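Local coordinates for protein VAL-1 (Chlorella virus, PDB 3GNE) that probably depolymerises alginate as a family 14 polysaccharide lyase, cleaving the chain by beta-elimination, at residues 101-106 and 112-117; 215-220 and 236-241. One frame throughout, in Å; residues are numbered along the deposited sequence. Where two conformers were deposited one is given.

Contact 1: 101-106 and 112-117. With FLC (citrate anion), chain C.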
ATOM      1  N   GLY A 101       6.862   1.901  14.932  1.00  9.86           N
ATOM      2  CA  GLY A 101       5.684   2.104  15.783  1.00 10.87           C
ATOM      3  C   GLY A 101       4.448   1.854  14.953  1.00 10.68           C
ATOM      4  O   GLY A 101       4.460   1.918  13.716  1.00 10.28           O
ATOM      5  N   ALA A 102       3.372   1.603  15.669  1.00  9.55           N
ATOM      6  CA  ALA A 102       2.112   1.325  14.961  1.00  9.32           C
ATOM      7  C   ALA A 102       1.674   2.454  14.050  1.00  8.79           C
ATOM      8  O   ALA A 102       1.805   3.641  14.382  1.00  9.96           O
ATOM      9  CB  ALA A 102       1.014   1.105  16.016  1.00 11.74           C
ATOM     10  N   ALA A 103       1.092   2.112  12.928  1.00  8.58           N
ATOM     11  CA  ALA A 103       0.534   3.077  11.973  1.00  8.70           C
ATOM     12  C   ALA A 103      -0.437   2.322  11.090  1.00  8.13           C
ATOM     13  O   ALA A 103      -0.435   2.487   9.849  1.00  8.54           O
ATOM     14  CB  ALA A 103       1.665   3.707  11.152  1.00 10.94           C
ATOM     15  N   SER A 104      -1.259   1.517  11.729  1.00  8.19           N
ATOM     16  CA  SER A 104      -2.281   0.740  11.024  1.00  8.92           C
ATOM     17  C   SER A 104      -3.059   0.009  12.114  1.00  9.29           C
ATOM     18  O   SER A 104      -2.718   0.063  13.295  1.00  9.77           O
ATOM     19  CB  SER A 104      -1.628  -0.233  10.054  1.00  9.12           C
ATOM     20  OG  SER A 104      -0.894  -1.229  10.741  1.00 11.83           O
ATOM     21  N   GLY A 105      -4.103  -0.677  11.708  1.00  9.31           N
ATOM     22  CA  GLY A 105      -4.781  -1.541  12.712  1.00 10.92           C
ATOM     23  C   GLY A 105      -5.456  -0.722  13.788  1.00 10.27           C
ATOM     24  O   GLY A 105      -5.574  -1.218  14.900  1.00 11.76           O
ATOM     25  N   TYR A 106      -5.947   0.492  13.484  1.00 10.28           N
ATOM     26  CA  TYR A 106      -6.646   1.332  14.425  1.00 10.78           C
ATOM     27  C   TYR A 106      -5.709   1.764  15.563  1.00 11.19           C
ATOM     28  O   TYR A 106      -6.193   2.123  16.627  1.00 16.33           O
ATOM     29  CB  TYR A 106      -7.916   0.642  14.966  1.00 12.58           C
ATOM     30  CG  TYR A 106      -9.038   1.551  15.378  1.00 13.40           C
ATOM     31  CD1 TYR A 106      -9.768   2.272  14.448  1.00 15.24           C
ATOM     32  CD2 TYR A 106      -9.468   1.724  16.683  1.00 17.94           C
ATOM     33  CE1 TYR A 106     -10.820   3.121  14.729  1.00 19.04           C
ATOM     34  CE2 TYR A 106     -10.508   2.566  17.014  1.00 20.12           C
ATOM     35  CZ  TYR A 106     -11.182   3.268  16.056  1.00 20.32           C
ATOM     36  OH  TYR A 106     -12.238   4.100  16.430  1.00 27.39           O
ATOM     37  N   GLY A 112       5.608   6.672  13.989  1.00  8.30           N
ATOM     38  CA  GLY A 112       5.304   5.882  12.819  1.00  8.18           C
ATOM     39  C   GLY A 112       4.221   6.480  11.974  1.00  8.46           C
ATOM     40  O   GLY A 112       3.298   7.122  12.487  1.00  9.28           O
ATOM     41  N   ALA A 113       4.267   6.238  10.675  1.00  7.93           N
ATOM     42  CA  ALA A 113       3.194   6.620   9.756  1.00  7.89           C
ATOM     43  C   ALA A 113       3.147   5.610   8.633  1.00  7.71           C
ATOM     44  O   ALA A 113       4.070   4.818   8.433  1.00  8.23           O
ATOM     45  CB  ALA A 113       3.460   8.004   9.146  1.00  8.83           C
ATOM     46  N   SER A 114       2.052   5.639   7.867  1.00  7.50           N
ATOM     47  CA  SER A 114       2.000   4.726   6.714  1.00  7.60           C
ATOM     48  C   SER A 114       1.187   5.388   5.584  1.00  7.42           C
ATOM     49  O   SER A 114       0.298   6.232   5.817  1.00  8.52           O
ATOM     50  CB  SER A 114       1.415   3.341   7.036  1.00  8.55           C
ATOM     51  OG  SER A 114       0.057   3.545   7.469  1.00  8.66           O
ATOM     52  N   ASN A 115       1.558   4.954   4.366  1.00  8.04           N
ATOM     53  CA  ASN A 115       0.983   5.472   3.118  1.00  8.17           C
ATOM     54  C   ASN A 115       0.592   4.276   2.276  1.00  7.27           C
ATOM     55  O   ASN A 115       1.512   3.618   1.772  1.00  9.28           O
ATOM     56  CB  ASN A 115       2.045   6.325   2.394  1.00  8.37           C
ATOM     57  CG  ASN A 115       1.443   7.177   1.301  1.00  8.65           C
ATOM     58  OD1 ASN A 115       0.226   7.428   1.366  1.00  9.19           O
ATOM     59  ND2 ASN A 115       2.248   7.583   0.331  1.00  9.94           N
ATOM     60  N   ARG A 116      -0.700   3.971   2.170  1.00  7.17           N
ATOM     61  CA  ARG A 116      -1.103   2.752   1.496  1.00  8.19           C
ATOM     62  C   ARG A 116      -2.110   3.034   0.396  1.00  7.60           C
ATOM     63  O   ARG A 116      -2.822   4.026   0.414  1.00  8.67           O
ATOM     64  CB  ARG A 116      -1.753   1.783   2.477  1.00  7.64           C
ATOM     65  CG  ARG A 116      -0.721   1.102   3.382  1.00  8.10           C
ATOM     66  CD  ARG A 116      -1.391   0.029   4.282  1.00  8.31           C
ATOM     67  NE  ARG A 116      -2.183   0.779   5.315  1.00  7.58           N
ATOM     68  CZ  ARG A 116      -3.004   0.204   6.188  1.00  6.36           C
ATOM     69  NH1 ARG A 116      -3.196  -1.134   6.150  1.00  8.08           N
ATOM     70  NH2 ARG A 116      -3.668   0.912   7.119  1.00  7.60           N
ATOM     71  N   ILE A 117      -2.178   2.087  -0.545  1.00  7.74           N
ATOM     72  CA  ILE A 117      -3.265   2.057  -1.506  1.00  6.99           C
ATOM     73  C   ILE A 117      -4.397   1.214  -0.959  1.00  7.62           C
ATOM     74  O   ILE A 117      -4.163   0.054  -0.496  1.00  7.33           O
ATOM     75  CB  ILE A 117      -2.774   1.388  -2.818  1.00  7.56           C
ATOM     76  CG1 ILE A 117      -1.746   2.261  -3.546  1.00  8.12           C
ATOM     77  CG2 ILE A 117      -3.977   1.044  -3.694  1.00  8.69           C
ATOM     78  CD1 ILE A 117      -2.311   3.544  -4.169  1.00  9.58           C
TER
HETATM   79  CAC FLC C 501      -5.741  -1.400   8.789  1.00  8.30           C
HETATM   80  CA  FLC C 501      -6.860  -1.758   9.747  1.00  9.74           C
HETATM   81  CB  FLC C 501      -8.218  -1.403   9.127  1.00  8.48           C
HETATM   82  CBC FLC C 501      -8.211   0.106   8.895  1.00  8.34           C
HETATM   83  CG  FLC C 501      -9.314  -1.768  10.123  1.00  9.65           C
HETATM   84  CGC FLC C 501     -10.739  -1.457   9.640  1.00 10.92           C
HETATM   85  OA1 FLC C 501      -5.663  -1.993   7.726  1.00 11.46           O
HETATM   86  OA2 FLC C 501      -4.970  -0.523   9.135  1.00 10.69           O
HETATM   87  OB1 FLC C 501      -8.121   0.492   7.713  1.00  9.31           O
HETATM   88  OB2 FLC C 501      -8.236   0.869   9.894  1.00  9.27           O
HETATM   89  OG1 FLC C 501     -10.898  -0.657   8.722  1.00 12.64           O
HETATM   90  OG2 FLC C 501     -11.683  -2.018  10.267  1.00 14.78           O
HETATM   91  OHB FLC C 501      -8.389  -2.153   7.938  1.00  9.03           O

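Contact 2: 215-220 and 236-241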
ATOM      1  N   PHE A 215       8.669  -1.271   2.715  1.00  8.31           N
ATOM      2  CA  PHE A 215       7.471  -1.587   1.955  1.00  8.07           C
ATOM      3  C   PHE A 215       6.693  -2.656   2.690  1.00  8.64           C
ATOM      4  O   PHE A 215       7.280  -3.650   3.137  1.00 10.09           O
ATOM      5  CB  PHE A 215       7.869  -2.135   0.576  1.00  8.99           C
ATOM      6  CG  PHE A 215       6.685  -2.455  -0.339  1.00 10.17           C
ATOM      7  CD1 PHE A 215       5.802  -1.451  -0.744  1.00 11.00           C
ATOM      8  CD2 PHE A 215       6.516  -3.786  -0.758  1.00 11.19           C
ATOM      9  CE1 PHE A 215       4.741  -1.753  -1.614  1.00 12.20           C
ATOM     10  CE2 PHE A 215       5.469  -4.046  -1.645  1.00 12.45           C
ATOM     11  CZ  PHE A 215       4.598  -3.057  -2.079  1.00 12.44           C
ATOM     12  N   ASP A 216       5.391  -2.426   2.853  1.00  7.06           N
ATOM     13  CA  ASP A 216       4.569  -3.392   3.529  1.00  7.20           C
ATOM     14  C   ASP A 216       3.424  -3.750   2.597  1.00  6.66           C
ATOM     15  O   ASP A 216       2.603  -2.913   2.226  1.00  7.75           O
ATOM     16  CB  ASP A 216       4.005  -2.764   4.809  1.00  8.38           C
ATOM     17  CG  ASP A 216       3.412  -3.849   5.699  1.00  8.80           C
ATOM     18  OD1 ASP A 216       4.171  -4.496   6.455  1.00 12.27           O
ATOM     19  OD2 ASP A 216       2.218  -4.134   5.638  1.00 10.43           O
ATOM     20  N   TRP A 217       3.372  -5.006   2.203  1.00  6.79           N
ATOM     21  CA  TRP A 217       2.328  -5.555   1.364  1.00  7.17           C
ATOM     22  C   TRP A 217       1.372  -6.319   2.256  1.00  7.02           C
ATOM     23  O   TRP A 217       1.789  -7.191   2.992  1.00  7.23           O
ATOM     24  CB  TRP A 217       2.905  -6.521   0.308  1.00  7.70           C
ATOM     25  CG  TRP A 217       1.754  -6.958  -0.553  1.00  7.52           C
ATOM     26  CD1 TRP A 217       1.118  -8.168  -0.549  1.00  7.44           C
ATOM     27  CD2 TRP A 217       1.122  -6.147  -1.549  1.00  7.55           C
ATOM     28  NE1 TRP A 217       0.122  -8.153  -1.471  1.00  7.91           N
ATOM     29  CE2 TRP A 217       0.094  -6.936  -2.127  1.00  7.78           C
ATOM     30  CE3 TRP A 217       1.334  -4.864  -2.027  1.00  7.89           C
ATOM     31  CZ2 TRP A 217      -0.739  -6.465  -3.151  1.00  8.32           C
ATOM     32  CZ3 TRP A 217       0.504  -4.385  -3.053  1.00  9.23           C
ATOM     33  CH2 TRP A 217      -0.490  -5.180  -3.594  1.00  8.30           C
ATOM     34  N   ASN A 218       0.090  -6.028   2.229  1.00  7.19           N
ATOM     35  CA  ASN A 218      -0.847  -6.817   3.023  1.00  7.13           C
ATOM     36  C   ASN A 218      -2.226  -6.582   2.439  1.00  6.19           C
ATOM     37  O   ASN A 218      -2.867  -5.583   2.693  1.00  7.37           O
ATOM     38  CB  ASN A 218      -0.781  -6.392   4.484  1.00  6.47           C
ATOM     39  CG  ASN A 218      -1.490  -7.408   5.354  1.00  7.46           C
ATOM     40  OD1 ASN A 218      -2.221  -8.263   4.884  1.00  8.93           O
ATOM     41  ND2 ASN A 218      -1.247  -7.309   6.642  1.00 14.00           N
ATOM     42  N   THR A 219      -2.645  -7.536   1.573  1.00  7.13           N
ATOM     43  CA  THR A 219      -3.875  -7.315   0.822  1.00  6.95           C
ATOM     44  C   THR A 219      -4.996  -8.141   1.446  1.00  6.82           C
ATOM     45  O   THR A 219      -4.847  -9.314   1.779  1.00  7.66           O
ATOM     46  CB  THR A 219      -3.676  -7.643  -0.660  1.00  7.29           C
ATOM     47  OG1 THR A 219      -4.918  -7.334  -1.349  1.00  7.85           O
ATOM     48  CG2 THR A 219      -3.340  -9.107  -0.976  1.00  8.80           C
ATOM     49  N   PHE A 220      -6.120  -7.464   1.662  1.00  6.65           N
ATOM     50  CA  PHE A 220      -7.289  -8.058   2.335  1.00  7.16           C
ATOM     51  C   PHE A 220      -8.445  -7.138   2.164  1.00  6.54           C
ATOM     52  O   PHE A 220      -8.246  -5.923   1.885  1.00  7.56           O
ATOM     53  CB  PHE A 220      -6.975  -8.292   3.839  1.00  7.38           C
ATOM     54  CG  PHE A 220      -6.578  -7.034   4.577  1.00  7.63           C
ATOM     55  CD1 PHE A 220      -5.213  -6.707   4.680  1.00  8.72           C
ATOM     56  CD2 PHE A 220      -7.543  -6.182   5.156  1.00  7.80           C
ATOM     57  CE1 PHE A 220      -4.846  -5.539   5.342  1.00  8.29           C
ATOM     58  CE2 PHE A 220      -7.156  -5.034   5.822  1.00  8.19           C
ATOM     59  CZ  PHE A 220      -5.795  -4.708   5.915  1.00  8.27           C
ATOM     60  N   THR A 236       1.245  -8.653  -9.879  1.00  9.02           N
ATOM     61  CA  THR A 236       2.519  -8.940 -10.563  1.00  9.29           C
ATOM     62  C   THR A 236       3.340  -7.689 -10.670  1.00  8.64           C
ATOM     63  O   THR A 236       2.854  -6.590 -10.455  1.00  9.17           O
ATOM     64  CB  THR A 236       2.226  -9.550 -11.968  1.00 10.72           C
ATOM     65  OG1 THR A 236       3.433 -10.110 -12.504  1.00 11.85           O
ATOM     66  CG2 THR A 236       1.648  -8.483 -12.921  1.00 11.22           C
ATOM     67  N   ASN A 237       4.610  -7.862 -11.061  1.00  9.28           N
ATOM     68  CA  ASN A 237       5.474  -6.764 -11.444  1.00 11.04           C
ATOM     69  C   ASN A 237       5.616  -5.747 -10.314  1.00 10.55           C
ATOM     70  O   ASN A 237       5.411  -4.539 -10.517  1.00 10.66           O
ATOM     71  CB  ASN A 237       4.972  -6.071 -12.734  1.00 12.12           C
ATOM     72  CG  ASN A 237       6.122  -5.342 -13.398  1.00 13.01           C
ATOM     73  OD1 ASN A 237       7.300  -5.623 -13.179  1.00 14.74           O
ATOM     74  ND2 ASN A 237       5.762  -4.349 -14.241  1.00 15.26           N
ATOM     75  N   PHE A 238       5.968  -6.213  -9.140  1.00  9.58           N
ATOM     76  CA  PHE A 238       6.242  -5.315  -8.016  1.00  8.84           C
ATOM     77  C   PHE A 238       7.573  -4.613  -8.259  1.00  9.19           C
ATOM     78  O   PHE A 238       8.597  -5.268  -8.471  1.00 10.29           O
ATOM     79  CB  PHE A 238       6.358  -6.137  -6.714  1.00  9.83           C
ATOM     80  CG  PHE A 238       5.021  -6.678  -6.246  1.00  8.83           C
ATOM     81  CD1 PHE A 238       4.260  -5.940  -5.345  1.00  9.98           C
ATOM     82  CD2 PHE A 238       4.527  -7.901  -6.669  1.00 10.87           C
ATOM     83  CE1 PHE A 238       3.034  -6.489  -4.871  1.00  9.47           C
ATOM     84  CE2 PHE A 238       3.341  -8.439  -6.235  1.00 10.57           C
ATOM     85  CZ  PHE A 238       2.582  -7.704  -5.332  1.00 10.70           C
ATOM     86  N   GLN A 239       7.579  -3.281  -8.270  1.00  9.67           N
ATOM     87  CA  GLN A 239       8.737  -2.477  -8.563  1.00 10.20           C
ATOM     88  C   GLN A 239       8.955  -1.427  -7.483  1.00 10.23           C
ATOM     89  O   GLN A 239       8.023  -0.909  -6.895  1.00 10.90           O
ATOM     90  CB  GLN A 239       8.551  -1.740  -9.921  1.00 11.06           C
ATOM     91  CG  GLN A 239       8.431  -2.726 -11.073  1.00 13.61           C
ATOM     92  CD  GLN A 239       8.173  -2.035 -12.386  1.00 18.74           C
ATOM     93  OE1 GLN A 239       7.346  -1.115 -12.376  1.00 21.69           O
ATOM     94  NE2 GLN A 239       8.800  -2.419 -13.483  1.00 26.77           N
ATOM     95  N   MET A 240      10.256  -1.154  -7.311  1.00 10.37           N
ATOM     96  CA  MET A 240      10.673  -0.028  -6.488  0.50 10.55           C
ATOM     97  C   MET A 240      11.185   1.039  -7.457  1.00 10.59           C
ATOM     98  O   MET A 240      12.066   0.699  -8.279  1.00 11.52           O
ATOM     99  CB  MET A 240      11.741  -0.404  -5.465  0.50  9.70           C
ATOM    100  CG  MET A 240      12.011   0.745  -4.503  0.50  7.33           C
ATOM    101  SD  MET A 240      13.198   0.384  -3.198  0.50  6.97           S
ATOM    102  CE  MET A 240      14.737   0.062  -4.173  0.50  6.37           C
ATOM    103  N   LYS A 241      10.676   2.250  -7.389  1.00 10.80           N
ATOM    104  CA  LYS A 241      10.962   3.263  -8.408  1.00 13.54           C
ATOM    105  C   LYS A 241      11.414   4.562  -7.761  1.00 13.91           C
ATOM    106  O   LYS A 241      11.059   4.803  -6.606  1.00 13.10           O
ATOM    107  CB  LYS A 241       9.707   3.531  -9.262  1.00 12.39           C
ATOM    108  CG  LYS A 241       9.209   2.258  -9.982  1.00 13.95           C
ATOM    109  CD  LYS A 241       7.939   2.522 -10.811  1.00 17.33           C
ATOM    110  CE  LYS A 241       8.235   3.504 -11.930  1.00 16.04           C
ATOM    111  NZ  LYS A 241       7.037   3.674 -12.820  1.00 19.53           N
TER

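Contact 1: 101-106 and 112-117
Ser114 OG donates a hydrogen bond to Ala103 O, 2.7 Å away, with a C=O...OG angle of 161°, close to the line of the carbonyl. With chi1 at 62°, OG lies between the backbone N and the carbonyl carbon of Ser114, which carries the hydroxyl across to the loop. Ala103 CB rests on the backbone of the strand one residue before Ser114, 3.5 Å from Ala113 C. Gly112, which has no side chain, lets Gly101 run close alongside it: Gly101 O lies 4.2 Å from Gly112 CA. Further down, Ser104 CB sits over one face of the Arg116 guanidinium, 3.8 Å from NH2. The citrate lies at the edge of the same group, its terminal carboxylate carbon in the guanidinium plane. Arg116 NH2 bonds citrate OA2 at 2.8 Å and Arg116 NH1 bonds citrate OA1 at 3.1 Å, a two-pronged grip that should fix the rotation of the carboxylate. A third bond comes from the loop: Gly105 N to citrate OA2 at 2.7 Å, essentially straight at 179°. OA2 therefore takes two donors, one from each segment. The setting is the concanavalin-like beta-sandwich of the lyase: 101-106 belongs to the loop joining neighbouring antiparallel strands 91-99 and 112-119, and it folds back over the second of them. Citrate probably came from the crystallisation liquor, yet the cationic and phenolic groups around it are consistent with a pocket for an acidic sugar. Tyr128 OH, Tyr130 OH, Lys92 NZ and His147 ND1 also bond the anion. Beside strand 112-119 in the sheet, strand 125-130 pairs with it through backbone hydrogen bonds of Tyr130 with Ser114 and Tyr128 with Arg116.

Contact 2: 215-220 and 236-241
The six-membered ring of Trp217 receives the edge of Phe238 on one face, in a T-shaped pair with planes at 87° and centroids 5.0 Å apart. Phe238 CE1 leads, hovering 3.6 Å above the indole plane and displaced toward its rim; its closest partner is Trp217 CE3 at 3.7 Å, which lies near the plane of the phenyl ring. The neighbouring Phe238 CZ follows more loosely, 4.1 Å from Trp217 CE2. This is packing between the two sheets of a beta-sandwich of the concanavalin-like type: strand 212-221 belongs to one sheet and strand 231-241 to the other. No backbone hydrogen bond links the segments, and the CA atoms of Trp217 and Phe238 stand 10.2 Å apart, a gap bridged by aromatic side chains. The two rings reach into it differently. Trp217 holds CG anti to its own N (chi1 -177°), whereas Phe238 holds CG anti to the carbonyl carbon (chi1 -71°), and the two side chains cross at about a right angle. The aromatic cluster continues outside the pair: Trp77 and Phe235 each meet Trp217 edge-to-face, and Phe75 stacks with Phe215. On the other side of strand 212-221, Asp216 OD2 and Asn218 ND2 are both hydrogen-bonded to a glycerol, probably from the crystallisation liquor. Back between the sheets, Phe215, two residues before Trp217 and on the same side of its strand, makes a loose apolar contact, Phe215 CE2 lying 4.3 Å from Phe238 CD1.

Overall arrangement
Both contacts use the seven-stranded sheet: strands 112-119 and 212-221 flank strand 91-99 in it. They work on its two faces. Contact 2 lies inside the sandwich, entirely buried and purely apolar, and ties this sheet to the other one through aromatic rings. Contact 1 joins a loop to its own sheet on the face that holds the citrate; most of its touching residues are buried, but Gly101 is exposed, and its chemistry is largely polar: one hydrogen bond between loop and strand, and donors from both segments turned to an anion. The centres of contact 1 and contact 2 stand about 15 Å apart. Asp216 and Asn218 extend the polar face of contact 1 along the sheet, while Ile117 points to the inner side, against strand 166-173.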